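Local coordinates for putative DD-carboxypeptidase TP_0574 (Treponema pallidum, PDB 1O75), which shows zinc-stimulated carboxypeptidase and penicillin-binding activity and possibly acts as a D,D-carboxypeptidase that reduces peptidoglycan cross-linking, at residues Leu243-Arg246 / Glu247-Tyr251. The protein carries 2 engineered substitutions. Sequence-based numbering, arbitrary orientation.
Sequences LSHR and EFIDY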
loop_
_atom_site.group_PDB
_atom_site.type_symbol
_atom_site.label_atom_id
_atom_site.label_comp_id
_atom_site.label_asym_id
_atom_site.label_seq_id
_atom_site.Cartn_x
_atom_site.Cartn_y
_atom_site.Cartn_z
ATOM N N LEU B 243 -14.112 -8.918 -1.880
ATOM C CA LEU B 243 -14.788 -8.066 -0.910
ATOM C C LEU B 243 -14.775 -6.601 -1.339
ATOM O O LEU B 243 -13.785 -6.122 -1.898
ATOM C CB LEU B 243 -14.099 -8.155 0.456
ATOM C CG LEU B 243 -14.165 -9.493 1.209
ATOM C CD1 LEU B 243 -13.084 -9.542 2.281
ATOM C CD2 LEU B 243 -15.556 -9.660 1.815
ATOM N N SER B 244 -15.880 -5.914 -1.054
ATOM C CA SER B 244 -16.002 -4.483 -1.305
ATOM C C SER B 244 -15.353 -3.829 -0.078
ATOM O O SER B 244 -15.160 -4.496 0.949
ATOM C CB SER B 244 -17.482 -4.085 -1.365
ATOM O OG SER B 244 -18.106 -4.192 -0.086
ATOM N N HIS B 245 -15.038 -2.537 -0.162
ATOM C CA HIS B 245 -14.416 -1.825 0.962
ATOM C C HIS B 245 -15.372 -1.936 2.147
ATOM O O HIS B 245 -14.959 -2.197 3.281
ATOM C CB HIS B 245 -14.187 -0.342 0.582
ATOM C CG HIS B 245 -13.347 0.433 1.554
ATOM N ND1 HIS B 245 -13.309 1.815 1.561
ATOM C CD2 HIS B 245 -12.488 0.033 2.525
ATOM C CE1 HIS B 245 -12.466 2.231 2.490
ATOM N NE2 HIS B 245 -11.955 1.170 3.093
ATOM N N ARG B 246 -16.663 -1.776 1.880
ATOM C CA ARG B 246 -17.645 -1.861 2.949
ATOM C C ARG B 246 -17.689 -3.243 3.619
ATOM O O ARG B 246 -17.801 -3.345 4.839
ATOM C CB ARG B 246 -19.035 -1.493 2.421
ATOM C CG ARG B 246 -20.156 -1.777 3.407
ATOM C CD ARG B 246 -21.225 -0.704 3.327
ATOM N NE ARG B 246 -21.481 -0.337 1.940
ATOM C CZ ARG B 246 -22.022 0.815 1.554
ATOM N NH1 ARG B 246 -22.375 1.724 2.457
ATOM N NH2 ARG B 246 -22.182 1.069 0.259
ATOM N N GLU B 247 -17.604 -4.303 2.830
ATOM C CA GLU B 247 -17.632 -5.642 3.424
ATOM C C GLU B 247 -16.390 -5.892 4.296
ATOM O O GLU B 247 -16.483 -6.524 5.339
ATOM C CB GLU B 247 -17.766 -6.716 2.332
ATOM C CG GLU B 247 -19.182 -6.737 1.684
ATOM C CD GLU B 247 -19.237 -7.590 0.429
ATOM O OE1 GLU B 247 -18.212 -7.688 -0.281
ATOM O OE2 GLU B 247 -20.305 -8.157 0.134
ATOM N N PHE B 248 -15.240 -5.391 3.885
ATOM C CA PHE B 248 -14.033 -5.584 4.680
ATOM C C PHE B 248 -14.114 -4.778 5.957
ATOM O O PHE B 248 -13.771 -5.260 7.040
ATOM C CB PHE B 248 -12.785 -5.172 3.902
ATOM C CG PHE B 248 -11.521 -5.272 4.714
ATOM C CD1 PHE B 248 -11.052 -6.515 5.154
ATOM C CD2 PHE B 248 -10.815 -4.126 5.060
ATOM C CE1 PHE B 248 -9.894 -6.606 5.926
ATOM C CE2 PHE B 248 -9.661 -4.202 5.830
ATOM C CZ PHE B 248 -9.197 -5.438 6.264
ATOM N N ILE B 249 -14.584 -3.540 5.852
ATOM C CA ILE B 249 -14.702 -2.721 7.044
ATOM C C ILE B 249 -15.662 -3.346 8.068
ATOM O O ILE B 249 -15.397 -3.324 9.269
ATOM C CB ILE B 249 -15.144 -1.287 6.657
ATOM C CG1 ILE B 249 -13.978 -0.595 5.956
ATOM C CG2 ILE B 249 -15.558 -0.490 7.891
ATOM C CD1 ILE B 249 -12.727 -0.512 6.804
ATOM N N ASP B 250 -16.780 -3.898 7.602
ATOM C CA ASP B 250 -17.728 -4.515 8.529
ATOM C C ASP B 250 -17.009 -5.647 9.274
ATOM O O ASP B 250 -17.240 -5.875 10.458
ATOM C CB ASP B 250 -18.941 -5.094 7.787
ATOM C CG ASP B 250 -19.941 -4.020 7.353
ATOM O OD1 ASP B 250 -19.943 -2.916 7.942
ATOM O OD2 ASP B 250 -20.747 -4.284 6.433
ATOM N N TYR B 251 -16.141 -6.359 8.577
ATOM C CA TYR B 251 -15.418 -7.441 9.233
ATOM C C TYR B 251 -14.425 -6.920 10.293
ATOM O O TYR B 251 -14.481 -7.344 11.449
ATOM C CB TYR B 251 -14.671 -8.295 8.213
ATOM C CG TYR B 251 -13.966 -9.491 8.857
ATOM C CD1 TYR B 251 -14.694 -10.612 9.265
ATOM C CD2 TYR B 251 -12.580 -9.487 9.076
ATOM C CE1 TYR B 251 -14.068 -11.714 9.873
ATOM C CE2 TYR B 251 -11.933 -10.585 9.695
ATOM C CZ TYR B 251 -12.689 -11.691 10.088
ATOM O OH TYR B 251 -12.094 -12.748 10.745
#
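S244 and E247 form a capping box at the N-terminus of the short helix 245-252, which follows strand 229-237 and precedes strand 255-262 in the chain. S244 OG accepts from E247 N at 3.0 Å; the hydroxyl oxygen is set for this by its place between the backbone N and the carbonyl carbon (chi1 69°). In return E247 OE1 takes the amide of S244, at 3.0 Å between S244 N and E247 OE1, on the anti side of the carboxylate and 23° out of its plane. The glutamate reaches back with CG beside its own backbone N (chi1 -71°) and the chain extended beyond. Its other oxygen, OE2, forms a salt bridge with R237 NH1, so both carboxylate oxygens are engaged. The amides of F248, I249 and D250 are satisfied by the carbonyls of S244, H245 (2.9 Å between I249 N and H245 O) and R246. H245 has both ring nitrogens occupied, NE2 by T288 O and ND1 by E242 of the second subunit, which ties the helix start to the crystallised dimer. R246 runs beside D250, but its NH2 forms a salt bridge with E116, and R246 NE lies 6.0 Å from D250 OD2. Apolar contacts complete the turn: I249 CG1 lies 3.8 Å from H245 CD2, meeting the imidazole obliquely, and L243 CD2 touches E247 CB at 3.7 Å.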